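Side-chain contacts in superoxide dismutase [Fe] (Sulfolobus acidocaldarius, PDB 1B06), which destroys superoxide radicals, using one iron cation per subunit to convert them into hydrogen peroxide and molecular oxygen: residues Glu10-Pro15 with Asn79-His84; Asp50-Leu55 with Gln68-Gly73; Gly103-Leu108 with Gly145-Met150. All coordinates share one frame; numbering follows the deposited sequence.

Contact 1. Residues Glu10-Pro15 with Asn79-His84. With FE (Fe (III) ion), chain G.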
loop_
_atom_site.group_PDB
_atom_site.type_symbol
_atom_site.label_atom_id
_atom_site.label_comp_id
_atom_site.label_asym_id
_atom_site.label_seq_id
_atom_site.Cartn_x
_atom_site.Cartn_y
_atom_site.Cartn_z
ATOM N N GLU A 10 -12.302 24.173 3.013
ATOM C CA GLU A 10 -13.000 25.013 2.055
ATOM C C GLU A 10 -12.499 24.733 0.647
ATOM O O GLU A 10 -11.306 24.536 0.433
ATOM C CB GLU A 10 -12.782 26.487 2.390
ATOM C CG GLU A 10 -14.015 27.173 2.967
ATOM C CD GLU A 10 -13.685 28.079 4.140
ATOM O OE1 GLU A 10 -12.765 28.918 4.005
ATOM O OE2 GLU A 10 -14.344 27.951 5.197
ATOM N N PHE A 11 -13.421 24.707 -0.309
ATOM C CA PHE A 11 -13.077 24.471 -1.703
ATOM C C PHE A 11 -12.444 25.754 -2.249
ATOM O O PHE A 11 -13.085 26.803 -2.300
ATOM C CB PHE A 11 -14.340 24.114 -2.497
ATOM C CG PHE A 11 -14.079 23.718 -3.929
ATOM C CD1 PHE A 11 -13.143 22.740 -4.237
ATOM C CD2 PHE A 11 -14.791 24.312 -4.968
ATOM C CE1 PHE A 11 -12.920 22.357 -5.550
ATOM C CE2 PHE A 11 -14.572 23.934 -6.287
ATOM C CZ PHE A 11 -13.634 22.951 -6.575
ATOM N N PRO A 12 -11.173 25.679 -2.665
ATOM C CA PRO A 12 -10.472 26.850 -3.199
ATOM C C PRO A 12 -10.926 27.252 -4.602
ATOM O O PRO A 12 -11.613 26.494 -5.286
ATOM C CB PRO A 12 -9.005 26.427 -3.168
ATOM C CG PRO A 12 -9.052 24.946 -3.349
ATOM C CD PRO A 12 -10.323 24.474 -2.676
ATOM N N GLN A 13 -10.533 28.450 -5.020
ATOM C CA GLN A 13 -10.883 28.961 -6.339
ATOM C C GLN A 13 -9.759 28.650 -7.318
ATOM O O GLN A 13 -8.592 28.614 -6.933
ATOM C CB GLN A 13 -11.093 30.477 -6.284
ATOM C CG GLN A 13 -12.288 30.914 -5.458
ATOM C CD GLN A 13 -13.360 31.588 -6.292
ATOM O OE1 GLN A 13 -13.240 31.689 -7.515
ATOM N NE2 GLN A 13 -14.419 32.051 -5.634
ATOM N N LEU A 14 -10.112 28.417 -8.578
ATOM C CA LEU A 14 -9.116 28.142 -9.608
ATOM C C LEU A 14 -8.398 29.465 -9.865
ATOM O O LEU A 14 -9.036 30.510 -9.960
ATOM C CB LEU A 14 -9.804 27.653 -10.889
ATOM C CG LEU A 14 -9.033 26.696 -11.800
ATOM C CD1 LEU A 14 -8.724 25.408 -11.059
ATOM C CD2 LEU A 14 -9.855 26.404 -13.032
ATOM N N PRO A 15 -7.062 29.442 -9.968
ATOM C CA PRO A 15 -6.296 30.671 -10.210
ATOM C C PRO A 15 -6.421 31.277 -11.611
ATOM O O PRO A 15 -5.864 32.340 -11.881
ATOM C CB PRO A 15 -4.849 30.272 -9.895
ATOM C CG PRO A 15 -4.921 28.868 -9.341
ATOM C CD PRO A 15 -6.186 28.269 -9.847
ATOM N N ASN A 79 -5.543 14.418 1.445
ATOM C CA ASN A 79 -4.393 14.505 0.553
ATOM C C ASN A 79 -4.894 14.855 -0.850
ATOM O O ASN A 79 -4.273 15.646 -1.557
ATOM C CB ASN A 79 -3.631 13.173 0.525
ATOM C CG ASN A 79 -2.524 13.112 1.572
ATOM O OD1 ASN A 79 -1.646 13.975 1.613
ATOM N ND2 ASN A 79 -2.561 12.086 2.424
ATOM N N GLY A 80 -6.020 14.269 -1.245
ATOM C CA GLY A 80 -6.568 14.556 -2.556
ATOM C C GLY A 80 -6.825 16.046 -2.725
ATOM O O GLY A 80 -6.547 16.630 -3.772
ATOM N N HIS A 81 -7.353 16.665 -1.677
ATOM C CA HIS A 81 -7.651 18.090 -1.689
ATOM C C HIS A 81 -6.370 18.942 -1.685
ATOM O O HIS A 81 -6.151 19.766 -2.579
ATOM C CB HIS A 81 -8.544 18.424 -0.478
ATOM C CG HIS A 81 -8.397 19.825 0.031
ATOM N ND1 HIS A 81 -8.655 20.933 -0.747
ATOM C CD2 HIS A 81 -8.020 20.297 1.244
ATOM C CE1 HIS A 81 -8.444 22.027 -0.037
ATOM N NE2 HIS A 81 -8.058 21.669 1.174
ATOM N N LYS A 82 -5.517 18.726 -0.691
ATOM C CA LYS A 82 -4.282 19.488 -0.564
ATOM C C LYS A 82 -3.368 19.410 -1.778
ATOM O O LYS A 82 -2.802 20.420 -2.196
ATOM C CB LYS A 82 -3.525 19.036 0.684
ATOM C CG LYS A 82 -4.315 19.233 1.980
ATOM C CD LYS A 82 -3.428 19.111 3.212
ATOM C CE LYS A 82 -4.147 19.619 4.456
ATOM N NZ LYS A 82 -3.900 21.077 4.701
ATOM N N LEU A 83 -3.223 18.221 -2.348
ATOM C CA LEU A 83 -2.355 18.048 -3.505
ATOM C C LEU A 83 -2.902 18.744 -4.746
ATOM O O LEU A 83 -2.138 19.280 -5.549
ATOM C CB LEU A 83 -2.142 16.562 -3.789
ATOM C CG LEU A 83 -1.315 15.792 -2.753
ATOM C CD1 LEU A 83 -1.080 14.383 -3.262
ATOM C CD2 LEU A 83 0.012 16.495 -2.495
ATOM N N HIS A 84 -4.220 18.736 -4.910
ATOM C CA HIS A 84 -4.823 19.394 -6.061
ATOM C C HIS A 84 -4.690 20.905 -5.911
ATOM O O HIS A 84 -4.504 21.622 -6.892
ATOM C CB HIS A 84 -6.295 19.001 -6.191
ATOM C CG HIS A 84 -6.500 17.724 -6.937
ATOM N ND1 HIS A 84 -6.491 16.495 -6.318
ATOM C CD2 HIS A 84 -6.645 17.480 -8.260
ATOM C CE1 HIS A 84 -6.616 15.546 -7.228
ATOM N NE2 HIS A 84 -6.711 16.117 -8.415
HETATM FE FE FE G . -6.311 14.800 -10.123
HETATM O O HOH W 1 -5.567 13.350 -8.833
#
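The imidazole of His81 overlaps the backbone of the 10-15 segment through one ring carbon. CE1 of His81 lies 3.8 Å from the carbonyl O of Glu10, which approaches obliquely. From CD of Pro12 the same CE1 is 4.1 Å away, and here the pyrrolidine carbon meets the imidazole at its edge, close to the ring plane. The evidence is of van der Waals packing: only 79 Å² is buried and no hydrogen bond crosses. With CG roughly anti to the backbone N (chi1 152°), the ring swings off helix 67-89 to meet the loop. Both ring nitrogens are held by other groups, ND1 by NE2 of His38 on helix 27-57 and NE2 by OE2 of Glu143 of the second subunit, so the rotation of the ring is fixed from two directions.

One turn on, His84 has its ring beside its own backbone N, and ND1 turns back along the helix to donate to Gly80 O at 2.6 Å. The N-H...O angle is 158°, and the oxygen lies almost in the imidazole plane, though the donor is tilted from the carbonyl plane of Gly80. That oxygen also receives a weak helical bond from the amide N of His84, 3.3 Å away from Gly80 O. Gly80 is thus a second-shell residue that orients the imidazole, leaving NE2 of His84 to bind the iron at 2.2 Å. A water completes the ligand set, its O 2.1 Å from the metal, alongside His33, Asp170 and His174. The loop accordingly packs on the helix one turn from a metal ligand, and the three-histidine, one-aspartate, one-solvent iron site is that of the iron/manganese superoxide dismutases.

Contact 2. Residues Asp50-Leu55 with Gln68-Gly73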
loop_
_atom_site.group_PDB
_atom_site.type_symbol
_atom_site.label_atom_id
_atom_site.label_comp_id
_atom_site.label_asym_id
_atom_site.label_seq_id
_atom_site.Cartn_x
_atom_site.Cartn_y
_atom_site.Cartn_z
ATOM N N ASP A 50 -17.189 15.026 10.021
ATOM C CA ASP A 50 -18.435 15.091 10.765
ATOM C C ASP A 50 -18.546 13.838 11.636
ATOM O O ASP A 50 -18.853 13.923 12.828
ATOM C CB ASP A 50 -19.624 15.150 9.802
ATOM C CG ASP A 50 -19.749 16.490 9.110
ATOM O OD1 ASP A 50 -19.282 17.500 9.673
ATOM O OD2 ASP A 50 -20.316 16.534 8.000
ATOM N N ARG A 51 -18.289 12.678 11.034
ATOM C CA ARG A 51 -18.354 11.408 11.749
ATOM C C ARG A 51 -17.311 11.337 12.858
ATOM O O ARG A 51 -17.611 10.902 13.969
ATOM C CB ARG A 51 -18.157 10.240 10.783
ATOM C CG ARG A 51 -19.453 9.686 10.235
ATOM C CD ARG A 51 -19.203 8.565 9.246
ATOM N NE ARG A 51 -19.075 7.262 9.895
ATOM C CZ ARG A 51 -20.057 6.639 10.546
ATOM N NH1 ARG A 51 -21.253 7.199 10.646
ATOM N NH2 ARG A 51 -19.848 5.442 11.085
ATOM N N LEU A 52 -16.088 11.761 12.559
ATOM C CA LEU A 52 -15.026 11.735 13.557
ATOM C C LEU A 52 -15.398 12.636 14.736
ATOM O O LEU A 52 -15.157 12.299 15.896
ATOM C CB LEU A 52 -13.698 12.198 12.943
ATOM C CG LEU A 52 -12.453 12.091 13.842
ATOM C CD1 LEU A 52 -12.318 10.666 14.379
ATOM C CD2 LEU A 52 -11.207 12.476 13.054
ATOM N N GLU A 53 -15.985 13.783 14.428
ATOM C CA GLU A 53 -16.395 14.724 15.458
ATOM C C GLU A 53 -17.449 14.085 16.365
ATOM O O GLU A 53 -17.374 14.187 17.591
ATOM C CB GLU A 53 -16.962 15.981 14.807
ATOM C CG GLU A 53 -17.114 17.152 15.738
ATOM C CD GLU A 53 -17.668 18.368 15.034
ATOM O OE1 GLU A 53 -18.839 18.322 14.608
ATOM O OE2 GLU A 53 -16.934 19.368 14.902
ATOM N N LYS A 54 -18.427 13.426 15.753
ATOM C CA LYS A 54 -19.498 12.765 16.496
ATOM C C LYS A 54 -18.912 11.697 17.406
ATOM O O LYS A 54 -19.316 11.551 18.562
ATOM C CB LYS A 54 -20.479 12.104 15.530
ATOM C CG LYS A 54 -21.560 13.022 15.013
ATOM C CD LYS A 54 -22.633 12.218 14.293
ATOM C CE LYS A 54 -23.459 13.098 13.362
ATOM N NZ LYS A 54 -23.244 12.747 11.926
ATOM N N LEU A 55 -17.960 10.950 16.859
ATOM C CA LEU A 55 -17.282 9.879 17.577
ATOM C C LEU A 55 -16.583 10.440 18.809
ATOM O O LEU A 55 -16.682 9.877 19.898
ATOM C CB LEU A 55 -16.268 9.211 16.644
ATOM C CG LEU A 55 -15.314 8.118 17.118
ATOM C CD1 LEU A 55 -14.849 7.337 15.905
ATOM C CD2 LEU A 55 -14.117 8.722 17.829
ATOM N N GLN A 68 -10.832 2.485 11.265
ATOM C CA GLN A 68 -9.904 2.422 10.138
ATOM C C GLN A 68 -10.552 2.951 8.863
ATOM O O GLN A 68 -9.877 3.510 8.002
ATOM C CB GLN A 68 -9.422 0.990 9.916
ATOM C CG GLN A 68 -8.178 0.637 10.713
ATOM C CD GLN A 68 -7.001 1.514 10.363
ATOM O OE1 GLN A 68 -6.496 1.466 9.246
ATOM N NE2 GLN A 68 -6.553 2.323 11.319
ATOM N N GLY A 69 -11.862 2.767 8.743
ATOM C CA GLY A 69 -12.562 3.253 7.568
ATOM C C GLY A 69 -12.580 4.771 7.551
ATOM O O GLY A 69 -12.483 5.396 6.493
ATOM N N ILE A 70 -12.693 5.367 8.734
ATOM C CA ILE A 70 -12.730 6.817 8.864
ATOM C C ILE A 70 -11.338 7.427 8.677
ATOM O O ILE A 70 -11.166 8.384 7.917
ATOM C CB ILE A 70 -13.277 7.227 10.249
ATOM C CG1 ILE A 70 -14.740 6.798 10.372
ATOM C CG2 ILE A 70 -13.137 8.733 10.453
ATOM C CD1 ILE A 70 -15.287 6.861 11.790
ATOM N N LEU A 71 -10.350 6.866 9.367
ATOM C CA LEU A 71 -8.980 7.362 9.285
ATOM C C LEU A 71 -8.357 7.223 7.900
ATOM O O LEU A 71 -7.755 8.164 7.397
ATOM C CB LEU A 71 -8.100 6.649 10.311
ATOM C CG LEU A 71 -8.372 7.022 11.768
ATOM C CD1 LEU A 71 -7.468 6.203 12.665
ATOM C CD2 LEU A 71 -8.147 8.513 11.981
ATOM N N ARG A 72 -8.485 6.054 7.283
ATOM C CA ARG A 72 -7.917 5.871 5.956
ATOM C C ARG A 72 -8.685 6.698 4.916
ATOM O O ARG A 72 -8.118 7.146 3.915
ATOM C CB ARG A 72 -7.915 4.389 5.571
ATOM C CG ARG A 72 -6.859 4.058 4.525
ATOM C CD ARG A 72 -6.460 2.586 4.509
ATOM N NE ARG A 72 -5.444 2.326 3.490
ATOM C CZ ARG A 72 -5.707 1.962 2.237
ATOM N NH1 ARG A 72 -6.961 1.808 1.828
ATOM N NH2 ARG A 72 -4.711 1.744 1.390
ATOM N N GLY A 73 -9.974 6.907 5.160
ATOM C CA GLY A 73 -10.772 7.696 4.240
ATOM C C GLY A 73 -10.312 9.136 4.291
ATOM O O GLY A 73 -10.407 9.871 3.312
#
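NE of Arg51, salt-bridged to OD1 of Asp66 of the third subunit, lies 4.3 Å from CD1 of Ile70, which approaches the guanidinium obliquely. The other two nitrogens are also engaged: NH1 bonds Gly63 O of the third subunit and NH2 bonds Gln64 O of its own chain, so that three carboxylate or carbonyl oxygens grip the group and limit its rotation. A bend in the arginine chain at CG-CD (chi3 87°) after an extended CB-CG bond brings NE beside the CD1 methyl of Ile70.

Ile70 is the common partner of every close pair, contributing 88 of the 194 Å² buried. Its two branches diverge. CG1, beside the backbone N, carries CD1 outward to CD1 of Leu55 at 4.2 Å, and these two side chains cross at a slant; CG2, anti to that N, instead meets CB of Leu52 at 4.3 Å. Arg51 and Leu55 lie one turn apart with Leu52 beside them, and Ile70 touches all three. The two helices form the alpha-hairpin of the iron/manganese superoxide dismutases, here near its closed end: the axes of segments 50-55 and 68-73 approach to 10.6 Å, and their directions differ by 135°, an oblique, broadly antiparallel crossing. The nearest CA atoms, those of Leu52 and Ile70, are 7.2 Å apart.

Another chain extends the packing, since Leu52 rests on Gln148 and Leu71 on Ile149 of the second subunit.

Contact 3. Residues Gly103-Leu108 with Gly145-Met150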
loop_
_atom_site.group_PDB
_atom_site.type_symbol
_atom_site.label_atom_id
_atom_site.label_comp_id
_atom_site.label_asym_id
_atom_site.label_seq_id
_atom_site.Cartn_x
_atom_site.Cartn_y
_atom_site.Cartn_z
ATOM N N GLY A 103 16.268 31.877 -9.915
ATOM C CA GLY A 103 16.494 32.029 -8.491
ATOM C C GLY A 103 17.213 30.873 -7.830
ATOM O O GLY A 103 17.990 30.166 -8.464
ATOM N N ALA A 104 16.944 30.691 -6.542
ATOM C CA ALA A 104 17.554 29.636 -5.744
ATOM C C ALA A 104 17.249 28.249 -6.285
ATOM O O ALA A 104 18.095 27.352 -6.231
ATOM C CB ALA A 104 17.075 29.741 -4.310
ATOM N N LEU A 105 16.042 28.070 -6.807
ATOM C CA LEU A 105 15.643 26.774 -7.350
ATOM C C LEU A 105 16.526 26.363 -8.520
ATOM O O LEU A 105 17.002 25.233 -8.575
ATOM C CB LEU A 105 14.176 26.800 -7.797
ATOM C CG LEU A 105 13.648 25.483 -8.385
ATOM C CD1 LEU A 105 13.749 24.369 -7.353
ATOM C CD2 LEU A 105 12.210 25.657 -8.824
ATOM N N ALA A 106 16.742 27.279 -9.460
ATOM C CA ALA A 106 17.572 26.983 -10.623
ATOM C C ALA A 106 19.000 26.671 -10.188
ATOM O O ALA A 106 19.672 25.844 -10.795
ATOM C CB ALA A 106 17.561 28.160 -11.595
ATOM N N ASP A 107 19.454 27.330 -9.129
ATOM C CA ASP A 107 20.802 27.117 -8.619
ATOM C C ASP A 107 20.954 25.737 -7.981
ATOM O O ASP A 107 21.956 25.060 -8.190
ATOM C CB ASP A 107 21.154 28.200 -7.599
ATOM C CG ASP A 107 22.476 27.949 -6.926
ATOM O OD1 ASP A 107 23.504 27.920 -7.637
ATOM O OD2 ASP A 107 22.486 27.780 -5.689
ATOM N N LEU A 108 19.956 25.326 -7.205
ATOM C CA LEU A 108 19.994 24.023 -6.547
ATOM C C LEU A 108 19.905 22.900 -7.573
ATOM O O LEU A 108 20.567 21.876 -7.437
ATOM C CB LEU A 108 18.845 23.896 -5.537
ATOM C CG LEU A 108 19.005 24.663 -4.218
ATOM C CD1 LEU A 108 17.950 24.210 -3.211
ATOM C CD2 LEU A 108 20.402 24.434 -3.668
ATOM N N GLY A 145 19.182 19.194 2.544
ATOM C CA GLY A 145 19.298 20.271 1.581
ATOM C C GLY A 145 19.067 19.751 0.175
ATOM O O GLY A 145 19.241 20.479 -0.805
ATOM N N ASN A 146 18.666 18.486 0.074
ATOM C CA ASN A 146 18.419 17.871 -1.227
ATOM C C ASN A 146 17.019 18.131 -1.747
ATOM O O ASN A 146 16.071 18.258 -0.978
ATOM C CB ASN A 146 18.606 16.352 -1.161
ATOM C CG ASN A 146 20.051 15.939 -0.981
ATOM O OD1 ASN A 146 20.970 16.693 -1.285
ATOM N ND2 ASN A 146 20.255 14.725 -0.481
ATOM N N LEU A 147 16.908 18.206 -3.068
ATOM C CA LEU A 147 15.628 18.375 -3.735
ATOM C C LEU A 147 15.308 16.924 -4.106
ATOM O O LEU A 147 15.808 16.397 -5.104
ATOM C CB LEU A 147 15.789 19.238 -4.991
ATOM C CG LEU A 147 15.965 20.739 -4.767
ATOM C CD1 LEU A 147 16.349 21.404 -6.071
ATOM C CD2 LEU A 147 14.679 21.326 -4.235
ATOM N N GLN A 148 14.490 16.274 -3.286
ATOM C CA GLN A 148 14.161 14.869 -3.492
ATOM C C GLN A 148 12.968 14.563 -4.388
ATOM O O GLN A 148 11.857 15.032 -4.143
ATOM C CB GLN A 148 13.960 14.201 -2.127
ATOM C CG GLN A 148 13.715 12.714 -2.197
ATOM C CD GLN A 148 14.944 11.941 -2.618
ATOM O OE1 GLN A 148 16.021 12.099 -2.044
ATOM N NE2 GLN A 148 14.791 11.094 -3.629
ATOM N N ILE A 149 13.208 13.764 -5.423
ATOM C CA ILE A 149 12.151 13.353 -6.342
ATOM C C ILE A 149 11.461 12.131 -5.747
ATOM O O ILE A 149 12.112 11.292 -5.126
ATOM C CB ILE A 149 12.708 12.928 -7.716
ATOM C CG1 ILE A 149 13.249 14.137 -8.475
ATOM C CG2 ILE A 149 11.610 12.255 -8.531
ATOM C CD1 ILE A 149 13.953 13.760 -9.766
ATOM N N MET A 150 10.152 12.019 -5.938
ATOM C CA MET A 150 9.429 10.865 -5.419
ATOM C C MET A 150 8.139 10.597 -6.185
ATOM O O MET A 150 7.459 11.523 -6.628
ATOM C CB MET A 150 9.115 11.061 -3.927
ATOM C CG MET A 150 8.461 9.849 -3.246
ATOM S SD MET A 150 9.422 8.304 -3.347
ATOM C CE MET A 150 10.950 8.840 -2.637
#
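Leu147, on strand 147-153, packs against helix 103-113 as part of the mixed alpha and beta (alpha+beta) C-terminal domain, in which helices flank a three-stranded antiparallel sheet. The apolar contacts converge on one methyl. CD1 of Leu147 lies 3.6 Å from CB of Leu108, a snug fit, and also neighbours the carbonyl carbon of that residue. On its other approach CD1 of Leu147 meets CD1 of Leu105 at 4.1 Å, the two leucine chains running obliquely to each other. Leu105 and Leu108 are three residues apart, hence about one turn of the same face. With CG anti to its carbonyl carbon (chi1 -75°), Leu147 extends its branch into the notch between them. Tyr140, from the neighbouring strand, touches both Leu108 and Leu147 and so joins the same apolar cluster.

No hydrogen bond links the two segments, but residues further along the same helix supply polar ties to the strand: the Gln112 amide spans Gly145 O and Leu147 N, and Tyr113 OH bonds Leu147 O.

Gly145 and Asn146, both facing Asp141, form a G1 beta bulge; the positive phi of Gly145 (90°) fits this role. The side chain of Asn146 leaves the backbone away from the helix segment, and its ND2 bonds Lys7 O of the second subunit. Further along, the Gln148 side chain folds onto its own strand: NE2 donates to Ile149 O at 3.1 Å with an N-H...O angle of 166°, meeting a lone pair in the carbonyl plane.

Overall arrangement
From the N terminus, the loop 10-15 runs along helix 27-57 before the chain turns into it. Contact 2 closes the shorter loop, between the end of helix 27-57 and the start of helix 67-89. It lies within the longer loop of contact 1, which brings the N-terminal segment back onto that second helix; their centres are about 21 Å apart. Contact 3 follows in series and crosses neither, joining helix 103-113 to strand 147-153 in the C-terminal domain, with its centre about 37 Å from that of contact 2. The iron unites the two domains, taking His33 and His84 from the hairpin and Asp170 and His174 from the C-terminal part. All three contacts adjoin the second subunit.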